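Local coordinates for protein amine oxidase (Emericella nidulans, PDB 3PGB) that probably oxidises primary amines, using a copper ion and a topaquinone cofactor, at residues W222-W228 with V395-Y401; Q383-A387 with A639-E643; L402-Y406 with H660-Q665; T624-T628 with A642-V646. The contacts are given in a common frame with arbitrary orientation. Residues are numbered along the deposited sequence.

Contact 1 of 4, residues W222-W228 with V395-Y401; sequences WGIDPLW and VQSSVAY
The interface joins an edge strand of a small five-stranded antiparallel sheet (219-223) to the catalytic domain of a copper amine oxidase, where helix 394-398 turns into strand 400-402. Residues 224-228 run on as extended loop, with a cis peptide between Asp-225 and Pro-226. The backbones come closest at Asp-225 and Val-399, with CA atoms 5.2 Å apart.

Asp-225 gives up the most surface. Its carbonyl O accepts a nearly linear bond from Ala-400 N (2.7 Å, 171°) and also meets Val-399 CA at 3.5 Å. The t rotamer sets OD2 3.5 Å from Tyr-401 CD1, at the edge of that ring, where OD2 bonds to Tyr-406 OH. OD1 reaches Ala-400 O through a water.

Ser-398 points at 222-228: its CB packs 3.6 Å from Ile-224 CG2, and its OG bonds to the Pro-394 carbonyl. The Trp-228 indole forms a cation-pi pair with Arg-571 of the second subunit.

Tyr-401 (m) points away at CB, yet its OH, bonded to Gln-509, lies at the edge of the Trp-222 indole, 3.6 Å from CZ3. At the far end, Trp-228 NE1 donates a hydrogen bond to Ser-398 OG at 2.9 Å.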
loop_
_atom_site.group_PDB
_atom_site.type_symbol
_atom_site.label_atom_id
_atom_site.label_comp_id
_atom_site.label_asym_id
_atom_site.label_seq_id
_atom_site.Cartn_x
_atom_site.Cartn_y
_atom_site.Cartn_z
ATOM N N TRP A 222 -18.940 31.109 9.635
ATOM C CA TRP A 222 -17.657 30.749 10.235
ATOM C C TRP A 222 -16.562 30.777 9.177
ATOM O O TRP A 222 -16.856 30.884 7.984
ATOM C CB TRP A 222 -17.714 29.384 10.929
ATOM C CG TRP A 222 -18.152 28.239 10.071
ATOM C CD1 TRP A 222 -19.423 27.944 9.693
ATOM C CD2 TRP A 222 -17.323 27.200 9.535
ATOM N NE1 TRP A 222 -19.441 26.798 8.941
ATOM C CE2 TRP A 222 -18.164 26.321 8.825
ATOM C CE3 TRP A 222 -15.952 26.932 9.583
ATOM C CZ2 TRP A 222 -17.680 25.197 8.158
ATOM C CZ3 TRP A 222 -15.467 25.810 8.917
ATOM C CH2 TRP A 222 -16.332 24.958 8.212
ATOM N N GLY A 223 -15.308 30.685 9.612
ATOM C CA GLY A 223 -14.184 30.902 8.712
ATOM C C GLY A 223 -12.901 30.150 9.011
ATOM O O GLY A 223 -12.849 28.924 8.912
ATOM N N ILE A 224 -11.866 30.895 9.386
ATOM C CA ILE A 224 -10.494 30.406 9.288
ATOM C C ILE A 224 -9.901 29.877 10.588
ATOM O O ILE A 224 -10.289 30.289 11.682
ATOM C CB ILE A 224 -9.552 31.490 8.695
ATOM C CG1 ILE A 224 -9.382 32.675 9.656
ATOM C CG2 ILE A 224 -10.088 31.951 7.362
ATOM C CD1 ILE A 224 -8.430 33.748 9.162
ATOM N N ASP A 225 -8.953 28.955 10.426
ATOM C CA ASP A 225 -8.140 28.423 11.503
ATOM C C ASP A 225 -6.770 28.121 10.885
ATOM O O ASP A 225 -6.679 27.338 9.940
ATOM C CB ASP A 225 -8.777 27.144 12.065
ATOM C CG ASP A 225 -8.030 26.576 13.283
ATOM O OD1 ASP A 225 -6.954 27.092 13.650
ATOM O OD2 ASP A 225 -8.534 25.594 13.874
ATOM N N PRO A 226 -5.700 28.760 11.388
ATOM C CA PRO A 226 -5.666 29.762 12.450
ATOM C C PRO A 226 -6.195 31.113 11.986
ATOM O O PRO A 226 -6.414 31.319 10.791
ATOM C CB PRO A 226 -4.178 29.858 12.780
ATOM C CG PRO A 226 -3.502 29.509 11.538
ATOM C CD PRO A 226 -4.351 28.496 10.853
ATOM N N LEU A 227 -6.415 32.014 12.936
ATOM C CA LEU A 227 -6.738 33.394 12.614
ATOM C C LEU A 227 -5.469 34.095 12.132
ATOM O O LEU A 227 -4.356 33.697 12.491
ATOM C CB LEU A 227 -7.311 34.118 13.836
ATOM C CG LEU A 227 -8.584 33.546 14.463
ATOM C CD1 LEU A 227 -8.980 34.361 15.689
ATOM C CD2 LEU A 227 -9.707 33.515 13.452
ATOM N N TRP A 228 -5.640 35.122 11.302
ATOM C CA TRP A 228 -4.501 35.872 10.768
ATOM C C TRP A 228 -3.841 36.657 11.886
ATOM O O TRP A 228 -4.523 37.326 12.664
ATOM C CB TRP A 228 -4.941 36.824 9.655
ATOM C CG TRP A 228 -5.099 36.172 8.307
ATOM C CD1 TRP A 228 -5.173 34.839 8.039
ATOM C CD2 TRP A 228 -5.250 36.841 7.051
ATOM N NE1 TRP A 228 -5.340 34.635 6.696
ATOM C CE2 TRP A 228 -5.394 35.848 6.065
ATOM C CE3 TRP A 228 -5.278 38.185 6.665
ATOM C CZ2 TRP A 228 -5.552 36.151 4.716
ATOM C CZ3 TRP A 228 -5.436 38.485 5.328
ATOM C CH2 TRP A 228 -5.570 37.470 4.368
ATOM N N VAL A 395 -11.114 32.375 2.807
ATOM C CA VAL A 395 -11.391 31.439 3.887
ATOM C C VAL A 395 -10.646 30.124 3.644
ATOM O O VAL A 395 -9.833 29.696 4.475
ATOM C CB VAL A 395 -12.906 31.202 4.060
ATOM C CG1 VAL A 395 -13.177 29.905 4.838
ATOM C CG2 VAL A 395 -13.549 32.409 4.757
ATOM N N GLN A 396 -10.907 29.504 2.500
ATOM C CA GLN A 396 -10.248 28.248 2.144
ATOM C C GLN A 396 -8.757 28.411 1.935
ATOM O O GLN A 396 -7.994 27.493 2.239
ATOM C CB GLN A 396 -10.874 27.624 0.892
ATOM C CG GLN A 396 -12.176 26.912 1.161
ATOM C CD GLN A 396 -11.995 25.740 2.088
ATOM O OE1 GLN A 396 -11.504 24.687 1.683
ATOM N NE2 GLN A 396 -12.379 25.920 3.349
ATOM N N SER A 397 -8.340 29.568 1.426
ATOM C CA SER A 397 -6.910 29.866 1.281
ATOM C C SER A 397 -6.187 29.868 2.629
ATOM O O SER A 397 -5.029 29.484 2.718
ATOM C CB SER A 397 -6.701 31.213 0.580
ATOM O OG SER A 397 -5.326 31.540 0.482
ATOM N N SER A 398 -6.888 30.283 3.675
ATOM C CA SER A 398 -6.279 30.502 4.982
ATOM C C SER A 398 -6.364 29.312 5.925
ATOM O O SER A 398 -5.701 29.320 6.957
ATOM C CB SER A 398 -6.937 31.705 5.657
ATOM O OG SER A 398 -6.809 32.875 4.863
ATOM N N VAL A 399 -7.178 28.305 5.612
ATOM C CA VAL A 399 -7.334 27.171 6.528
ATOM C C VAL A 399 -6.071 26.308 6.573
ATOM O O VAL A 399 -5.574 25.845 5.545
ATOM C CB VAL A 399 -8.553 26.280 6.192
ATOM C CG1 VAL A 399 -8.527 25.016 7.032
ATOM C CG2 VAL A 399 -9.847 27.024 6.443
ATOM N N ALA A 400 -5.548 26.130 7.780
ATOM C CA ALA A 400 -4.458 25.200 8.038
ATOM C C ALA A 400 -4.700 24.577 9.412
ATOM O O ALA A 400 -4.091 24.972 10.400
ATOM C CB ALA A 400 -3.119 25.910 7.980
ATOM N N TYR A 401 -5.621 23.615 9.456
ATOM C CA TYR A 401 -6.006 22.967 10.707
ATOM C C TYR A 401 -4.839 22.212 11.332
ATOM O O TYR A 401 -4.103 21.505 10.649
ATOM C CB TYR A 401 -7.171 21.982 10.500
ATOM C CG TYR A 401 -8.499 22.628 10.176
ATOM C CD1 TYR A 401 -9.068 23.555 11.034
ATOM C CD2 TYR A 401 -9.195 22.293 9.026
ATOM C CE1 TYR A 401 -10.273 24.144 10.748
ATOM C CE2 TYR A 401 -10.407 22.879 8.730
ATOM C CZ TYR A 401 -10.941 23.807 9.601
ATOM O OH TYR A 401 -12.151 24.410 9.334
HETATM O O HOH W 1 -4.516 25.796 13.009
#

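Contact 2 of 4, residues Q383-A387 with A639-E643; sequences QEALA and AHWAE
No hydrogen bond crosses this contact: a loop without regular structure rests on residues 383-387 of strand 374-389 through a tryptophan and two alanines alone. The backbones stay well apart, the nearest CA pair being Leu-386 and Ala-642 at 7.7 Å. Within the loop, residues 639-642 form a tight turn closed by Ala-642 N to Ala-639 O (3.2 Å).

Trp-641, with chi1 p and chi2 near -97°, extends its indole to the strand. Its CH2 lies 3.6 Å from Leu-386 CB, and its CZ2 is 3.5 Å from Glu-384 CG. Leu-386 (t, p) fills the space beside it, CD2 meeting Ala-642 CB at 3.7 Å and, more loosely, Ala-639 CB at 4.5 Å. Only the aliphatic part of Glu-384 serves the packing. Its carboxylate turns away from the loop, OE1 accepting from Ala-385 N at 3.0 Å while OE2 bonds to Ser-404. Behind the turn, His-640 ND1 donates to Glu-643 OE2 (2.8 Å).

This is hydrophobic loop-on-sheet packing in the catalytic beta-sandwich. Ala-385 points away from the loop, its side chain about 4 Å from that of Asp-403, the predicted proton acceptor. Strand 374-389 pairs antiparallel with 400-402 and with 532-542, which carries the copper ligands His-532 and His-534.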
loop_
_atom_site.group_PDB
_atom_site.type_symbol
_atom_site.label_atom_id
_atom_site.label_comp_id
_atom_site.label_asym_id
_atom_site.label_seq_id
_atom_site.Cartn_x
_atom_site.Cartn_y
_atom_site.Cartn_z
ATOM N N GLN A 383 1.407 12.664 16.676
ATOM C CA GLN A 383 1.914 13.893 17.267
ATOM C C GLN A 383 1.070 15.105 16.898
ATOM O O GLN A 383 0.825 15.965 17.742
ATOM C CB GLN A 383 3.355 14.105 16.836
ATOM C CG GLN A 383 4.292 13.080 17.418
ATOM C CD GLN A 383 4.418 13.243 18.898
ATOM O OE1 GLN A 383 4.973 14.231 19.364
ATOM N NE2 GLN A 383 3.872 12.298 19.654
ATOM N N GLU A 384 0.638 15.166 15.637
ATOM C CA GLU A 384 -0.264 16.215 15.170
ATOM C C GLU A 384 -0.783 15.851 13.774
ATOM O O GLU A 384 -0.167 15.049 13.065
ATOM C CB GLU A 384 0.478 17.563 15.143
ATOM C CG GLU A 384 -0.334 18.772 14.708
ATOM C CD GLU A 384 -1.460 19.095 15.657
ATOM O OE1 GLU A 384 -2.499 18.404 15.618
ATOM O OE2 GLU A 384 -1.314 20.059 16.433
ATOM N N ALA A 385 -1.919 16.431 13.393
ATOM C CA ALA A 385 -2.459 16.273 12.040
ATOM C C ALA A 385 -2.655 17.643 11.414
ATOM O O ALA A 385 -3.281 18.518 12.013
ATOM C CB ALA A 385 -3.783 15.521 12.072
ATOM N N LEU A 386 -2.124 17.823 10.209
ATOM C CA LEU A 386 -2.291 19.069 9.478
ATOM C C LEU A 386 -3.298 18.878 8.351
ATOM O O LEU A 386 -3.270 17.859 7.658
ATOM C CB LEU A 386 -0.943 19.550 8.926
ATOM C CG LEU A 386 -0.929 20.742 7.966
ATOM C CD1 LEU A 386 -1.719 21.904 8.523
ATOM C CD2 LEU A 386 0.492 21.157 7.668
ATOM N N ALA A 387 -4.195 19.852 8.196
ATOM C CA ALA A 387 -5.075 19.941 7.037
ATOM C C ALA A 387 -4.893 21.322 6.416
ATOM O O ALA A 387 -5.577 22.285 6.790
ATOM C CB ALA A 387 -6.518 19.727 7.442
ATOM N N ALA A 639 4.017 24.601 12.282
ATOM C CA ALA A 639 4.060 23.191 11.874
ATOM C C ALA A 639 5.276 22.902 10.996
ATOM O O ALA A 639 5.138 22.489 9.845
ATOM C CB ALA A 639 2.787 22.828 11.146
ATOM N N HIS A 640 6.470 23.118 11.542
ATOM C CA HIS A 640 7.701 22.907 10.771
ATOM C C HIS A 640 8.012 21.435 10.521
ATOM O O HIS A 640 8.868 21.107 9.704
ATOM C CB HIS A 640 8.895 23.567 11.459
ATOM C CG HIS A 640 9.013 25.032 11.189
ATOM N ND1 HIS A 640 9.140 25.544 9.917
ATOM C CD2 HIS A 640 9.058 26.093 12.028
ATOM C CE1 HIS A 640 9.240 26.859 9.983
ATOM N NE2 HIS A 640 9.193 27.216 11.254
ATOM N N TRP A 641 7.339 20.556 11.253
ATOM C CA TRP A 641 7.487 19.113 11.075
ATOM C C TRP A 641 6.859 18.641 9.764
ATOM O O TRP A 641 7.191 17.563 9.270
ATOM C CB TRP A 641 6.851 18.363 12.249
ATOM C CG TRP A 641 5.468 18.818 12.545
ATOM C CD1 TRP A 641 5.095 19.722 13.487
ATOM C CD2 TRP A 641 4.274 18.427 11.869
ATOM N NE1 TRP A 641 3.741 19.913 13.454
ATOM C CE2 TRP A 641 3.210 19.129 12.465
ATOM C CE3 TRP A 641 3.995 17.542 10.823
ATOM C CZ2 TRP A 641 1.890 18.972 12.054
ATOM C CZ3 TRP A 641 2.681 17.385 10.420
ATOM C CH2 TRP A 641 1.648 18.097 11.032
ATOM N N ALA A 642 5.952 19.436 9.208
ATOM C CA ALA A 642 5.255 19.066 7.976
ATOM C C ALA A 642 6.118 19.207 6.721
ATOM O O ALA A 642 5.672 18.857 5.634
ATOM C CB ALA A 642 3.986 19.889 7.823
ATOM N N GLU A 643 7.348 19.695 6.855
ATOM C CA GLU A 643 8.141 20.083 5.684
ATOM C C GLU A 643 8.997 18.972 5.061
ATOM O O GLU A 643 9.544 19.169 3.977
ATOM C CB GLU A 643 9.021 21.280 6.034
ATOM C CG GLU A 643 8.216 22.473 6.555
ATOM C CD GLU A 643 9.077 23.657 6.931
ATOM O OE1 GLU A 643 10.320 23.576 6.799
ATOM O OE2 GLU A 643 8.494 24.675 7.356
#

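Contact 3 of 4, residues L402-Y406 with H660-Q665; sequences LDSYY and HPYNSQ
Leaving strand 400-402, the backbone takes helical phi/psi values from Asp-403 to Tyr-406, with Tyr-405 N bonded to Leu-402 O at 3.2 Å. His-660 to Asn-663 form a type I beta turn (Asn-663 N to His-660 O, 3.1 Å) that runs into a short 3-10 segment. The two bends touch: the CA atoms of Tyr-405 and Pro-661 are 4.3 Å apart, and Tyr-405 CB lies 3.4 Å from Pro-661 O.

Ser-404 (p) brings OG to 3.4 Å from Pro-661 CA, its hydroxyl bonded to Glu-384. This is a loop-to-loop join beside the catalytic site: Asp-403, the predicted proton acceptor, points away from the turn, whose far side meets strand 145-152 of another sheet through Tyr-662 stacked on Phe-146.

Tyr-405, chi1 t, reaches past Tyr-662 and Ser-664 to Gln-665. Its CD1 is 3.9 Å from Tyr-662 CD1, and its CE1 is 3.6 Å from Gln-665 NE2. A water accepts from Tyr-405 OH (2.8 Å) and donates to Gln-665 OE1 (2.7 Å), which also bonds to Val-180 N.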
loop_
_atom_site.group_PDB
_atom_site.type_symbol
_atom_site.label_atom_id
_atom_site.label_comp_id
_atom_site.label_asym_id
_atom_site.label_seq_id
_atom_site.Cartn_x
_atom_site.Cartn_y
_atom_site.Cartn_z
ATOM N N LEU A 402 -4.683 22.394 12.636
ATOM C CA LEU A 402 -3.792 21.600 13.450
ATOM C C LEU A 402 -4.690 20.948 14.492
ATOM O O LEU A 402 -5.112 21.595 15.451
ATOM C CB LEU A 402 -2.716 22.484 14.081
ATOM C CG LEU A 402 -1.723 23.092 13.075
ATOM C CD1 LEU A 402 -0.954 24.256 13.680
ATOM C CD2 LEU A 402 -0.761 22.028 12.532
ATOM N N ASP A 403 -4.991 19.668 14.281
ATOM C CA ASP A 403 -6.124 19.012 14.946
ATOM C C ASP A 403 -6.006 18.783 16.453
ATOM O O ASP A 403 -7.022 18.601 17.119
ATOM C CB ASP A 403 -6.444 17.679 14.255
ATOM C CG ASP A 403 -7.261 17.857 12.990
ATOM O OD1 ASP A 403 -8.108 18.780 12.942
ATOM O OD2 ASP A 403 -7.064 17.059 12.049
ATOM N N SER A 404 -4.795 18.788 17.000
ATOM C CA SER A 404 -4.642 18.564 18.437
ATOM C C SER A 404 -5.194 19.737 19.253
ATOM O O SER A 404 -5.420 19.600 20.450
ATOM C CB SER A 404 -3.190 18.272 18.809
ATOM O OG SER A 404 -2.400 19.431 18.739
ATOM N N TYR A 405 -5.411 20.879 18.605
ATOM C CA TYR A 405 -6.143 21.993 19.213
ATOM C C TYR A 405 -7.541 21.529 19.623
ATOM O O TYR A 405 -7.994 21.800 20.736
ATOM C CB TYR A 405 -6.247 23.164 18.228
ATOM C CG TYR A 405 -7.117 24.309 18.709
ATOM C CD1 TYR A 405 -6.615 25.271 19.581
ATOM C CD2 TYR A 405 -8.439 24.431 18.289
ATOM C CE1 TYR A 405 -7.409 26.327 20.030
ATOM C CE2 TYR A 405 -9.243 25.488 18.735
ATOM C CZ TYR A 405 -8.720 26.426 19.608
ATOM O OH TYR A 405 -9.499 27.467 20.052
ATOM N N TYR A 406 -8.218 20.826 18.721
ATOM C CA TYR A 406 -9.540 20.278 19.006
ATOM C C TYR A 406 -9.387 19.010 19.833
ATOM O O TYR A 406 -10.204 18.737 20.722
ATOM C CB TYR A 406 -10.296 20.006 17.707
ATOM C CG TYR A 406 -10.486 21.254 16.875
ATOM C CD1 TYR A 406 -9.637 21.541 15.812
ATOM C CD2 TYR A 406 -11.499 22.170 17.176
ATOM C CE1 TYR A 406 -9.798 22.696 15.059
ATOM C CE2 TYR A 406 -11.673 23.327 16.423
ATOM C CZ TYR A 406 -10.818 23.587 15.369
ATOM O OH TYR A 406 -10.977 24.738 14.616
ATOM N N HIS A 660 2.411 21.321 19.861
ATOM C CA HIS A 660 1.637 21.741 21.011
ATOM C C HIS A 660 0.273 22.168 20.488
ATOM O O HIS A 660 0.193 22.774 19.414
ATOM C CB HIS A 660 2.319 22.913 21.696
ATOM C CG HIS A 660 1.696 23.303 22.997
ATOM N ND1 HIS A 660 0.514 24.007 23.076
ATOM C CD2 HIS A 660 2.104 23.106 24.272
ATOM C CE1 HIS A 660 0.214 24.218 24.345
ATOM N NE2 HIS A 660 1.162 23.679 25.092
ATOM N N PRO A 661 -0.809 21.853 21.232
ATOM C CA PRO A 661 -2.164 22.153 20.762
ATOM C C PRO A 661 -2.422 23.613 20.411
ATOM O O PRO A 661 -3.197 23.888 19.494
ATOM C CB PRO A 661 -3.045 21.753 21.947
ATOM C CG PRO A 661 -2.273 20.756 22.667
ATOM C CD PRO A 661 -0.840 21.143 22.526
ATOM N N TYR A 662 -1.792 24.531 21.139
ATOM C CA TYR A 662 -2.012 25.963 20.937
ATOM C C TYR A 662 -0.896 26.640 20.144
ATOM O O TYR A 662 -0.696 27.857 20.280
ATOM C CB TYR A 662 -2.193 26.681 22.290
ATOM C CG TYR A 662 -3.204 26.045 23.215
ATOM C CD1 TYR A 662 -4.427 25.586 22.738
ATOM C CD2 TYR A 662 -2.945 25.923 24.569
ATOM C CE1 TYR A 662 -5.357 24.993 23.591
ATOM C CE2 TYR A 662 -3.865 25.335 25.430
ATOM C CZ TYR A 662 -5.066 24.872 24.935
ATOM O OH TYR A 662 -5.976 24.299 25.789
ATOM N N ASN A 663 -0.173 25.879 19.315
ATOM C CA ASN A 663 0.725 26.494 18.327
ATOM C C ASN A 663 -0.069 27.478 17.447
ATOM O O ASN A 663 0.431 28.532 17.067
ATOM C CB ASN A 663 1.419 25.439 17.443
ATOM C CG ASN A 663 2.637 24.770 18.117
ATOM O OD1 ASN A 663 2.972 25.036 19.275
ATOM N ND2 ASN A 663 3.298 23.894 17.372
ATOM N N SER A 664 -1.315 27.126 17.144
ATOM C CA SER A 664 -2.224 27.967 16.361
ATOM C C SER A 664 -2.547 29.326 16.995
ATOM O O SER A 664 -3.022 30.230 16.315
ATOM C CB SER A 664 -3.545 27.227 16.161
ATOM O OG SER A 664 -4.172 26.994 17.411
ATOM N N GLN A 665 -2.328 29.455 18.299
ATOM C CA GLN A 665 -2.660 30.685 19.012
ATOM C C GLN A 665 -1.589 31.754 18.831
ATOM O O GLN A 665 -1.865 32.939 19.004
ATOM C CB GLN A 665 -2.885 30.404 20.504
ATOM C CG GLN A 665 -3.984 29.386 20.784
ATOM C CD GLN A 665 -5.305 29.755 20.140
ATOM O OE1 GLN A 665 -6.093 30.518 20.706
ATOM N NE2 GLN A 665 -5.558 29.211 18.944
HETATM O O HOH W 2 -8.413 29.545 21.552
#

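Contact 4 of 4, residues T624-T628 with A642-V646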
loop_
_atom_site.group_PDB
_atom_site.type_symbol
_atom_site.label_atom_id
_atom_site.label_comp_id
_atom_site.label_asym_id
_atom_site.label_seq_id
_atom_site.Cartn_x
_atom_site.Cartn_y
_atom_site.Cartn_z
ATOM N N THR A 624 3.222 8.046 1.094
ATOM C CA THR A 624 3.181 9.175 2.025
ATOM C C THR A 624 3.405 10.489 1.280
ATOM O O THR A 624 3.674 10.491 0.078
ATOM C CB THR A 624 4.266 9.044 3.125
ATOM O OG1 THR A 624 5.569 9.095 2.532
ATOM C CG2 THR A 624 4.124 7.732 3.894
ATOM N N ALA A 625 3.292 11.601 1.999
ATOM C CA ALA A 625 3.495 12.923 1.411
ATOM C C ALA A 625 3.613 13.984 2.487
ATOM O O ALA A 625 2.874 13.962 3.466
ATOM C CB ALA A 625 2.350 13.268 0.466
ATOM N N HIS A 626 4.546 14.913 2.300
ATOM C CA HIS A 626 4.681 16.060 3.204
ATOM C C HIS A 626 4.024 17.304 2.597
ATOM O O HIS A 626 3.557 17.269 1.449
ATOM C CB HIS A 626 6.148 16.310 3.540
ATOM C CG HIS A 626 6.995 16.656 2.358
ATOM N ND1 HIS A 626 7.818 15.740 1.742
ATOM C CD2 HIS A 626 7.171 17.823 1.697
ATOM C CE1 HIS A 626 8.452 16.323 0.742
ATOM N NE2 HIS A 626 8.080 17.588 0.695
ATOM N N LEU A 627 3.989 18.392 3.368
ATOM C CA LEU A 627 3.285 19.617 2.972
ATOM C C LEU A 627 3.873 20.203 1.695
ATOM O O LEU A 627 5.082 20.382 1.587
ATOM C CB LEU A 627 3.328 20.646 4.106
ATOM C CG LEU A 627 2.690 22.026 3.893
ATOM C CD1 LEU A 627 1.203 21.932 3.599
ATOM C CD2 LEU A 627 2.935 22.901 5.119
ATOM N N THR A 628 3.001 20.481 0.728
ATOM C CA THR A 628 3.392 21.048 -0.564
ATOM C C THR A 628 3.862 22.480 -0.393
ATOM O O THR A 628 4.905 22.870 -0.923
ATOM C CB THR A 628 2.200 21.062 -1.549
ATOM O OG1 THR A 628 1.711 19.729 -1.743
ATOM C CG2 THR A 628 2.595 21.666 -2.902
ATOM N N ALA A 642 5.952 19.436 9.208
ATOM C CA ALA A 642 5.255 19.066 7.976
ATOM C C ALA A 642 6.118 19.207 6.721
ATOM O O ALA A 642 5.672 18.857 5.634
ATOM C CB ALA A 642 3.986 19.889 7.823
ATOM N N GLU A 643 7.348 19.695 6.855
ATOM C CA GLU A 643 8.141 20.083 5.684
ATOM C C GLU A 643 8.997 18.972 5.061
ATOM O O GLU A 643 9.544 19.169 3.977
ATOM C CB GLU A 643 9.021 21.280 6.034
ATOM C CG GLU A 643 8.216 22.473 6.555
ATOM C CD GLU A 643 9.077 23.657 6.931
ATOM O OE1 GLU A 643 10.320 23.576 6.799
ATOM O OE2 GLU A 643 8.494 24.675 7.356
ATOM N N TYR A 644 9.131 17.832 5.746
ATOM C CA TYR A 644 9.890 16.682 5.232
ATOM C C TYR A 644 9.202 15.352 5.588
ATOM O O TYR A 644 8.393 15.293 6.514
ATOM C CB TYR A 644 11.330 16.684 5.777
ATOM C CG TYR A 644 12.134 17.918 5.425
ATOM C CD1 TYR A 644 13.065 17.900 4.389
ATOM C CD2 TYR A 644 11.967 19.110 6.137
ATOM C CE1 TYR A 644 13.802 19.036 4.063
ATOM C CE2 TYR A 644 12.694 20.247 5.816
ATOM C CZ TYR A 644 13.605 20.203 4.776
ATOM O OH TYR A 644 14.326 21.330 4.456
ATOM N N ASP A 645 9.536 14.288 4.857
ATOM C CA ASP A 645 8.942 12.967 5.088
ATOM C C ASP A 645 9.517 12.307 6.333
ATOM O O ASP A 645 8.799 11.683 7.100
ATOM C CB ASP A 645 9.195 12.023 3.905
ATOM C CG ASP A 645 8.718 12.583 2.579
ATOM O OD1 ASP A 645 9.344 12.249 1.547
ATOM O OD2 ASP A 645 7.733 13.346 2.566
ATOM N N VAL A 646 10.829 12.417 6.502
ATOM C CA VAL A 646 11.545 11.720 7.569
ATOM C C VAL A 646 12.523 12.693 8.196
ATOM O O VAL A 646 13.280 13.352 7.499
ATOM C CB VAL A 646 12.287 10.472 7.028
ATOM C CG1 VAL A 646 13.274 9.923 8.051
ATOM C CG2 VAL A 646 11.284 9.400 6.616
#
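Two hydrogen bonds hold these loop segments together, one through side chains and one through backbone. His-626, chi1 p, sends ND1 into Asp-645 OD2 at 2.5 Å with an angle of 166°: a very short, nearly straight His-carboxylate bond. The other oxygen, Asp-645 OD1, is taken up by Trp-591 N, so both carboxylate oxygens have a partner; the Asp-645 N-H is satisfied by the Asn-590 side chain, and Tyr-644 O accepts from Asn-693 ND2. The backbone bond runs from Leu-627 N to Ala-642 O (2.9 Å, 159°). That carbonyl also lies 3.3 Å from His-626 CB, while Glu-643 O sits over one face of the imidazole, 3.6 Å from CD2. His-626 N looks across the dimer interface and pairs with Asn-594 OD1 of the second subunit.

Asp-645 and Val-646 both face Leu-589, a classic beta bulge at the start of strand 646-650 in the catalytic beta-sandwich.

Glu-643 points away from the 624-628 segment; its OE2 accepts a hydrogen bond from His-640 ND1, and OE1 makes a long, weak ion pair with Arg-588. Apolar packing is slight: Leu-627, whose amide N already has its acceptor, brings CB to 3.8 Å from Ala-642 CB.

Strand 374-389 and its neighbour 400-402 tie contacts 1, 2 and 3 together: Tyr-401 O meets Ala-387 N at 3.0 Å, and Ala-385 O meets Asp-403 N at 3.1 Å. Contacts 2 and 3 are further joined by Glu-384 OE2 and Ser-404 OG (2.6 Å), contacts 1 and 3 by Asp-225 OD2 and Tyr-406 OH (2.7 Å). Contact 4 shares Ala-642 and Glu-643 with contact 2, where Leu-386 CD2 touches Leu-627 CD2 at 3.9 Å. The group borders the active site: the side chain of Tyr-401 is about 10 Å from the copper, and those of Ala-385 and Ala-625 about 11 Å. Contacts 1 and 4, centres 21 Å apart, both reach the second subunit.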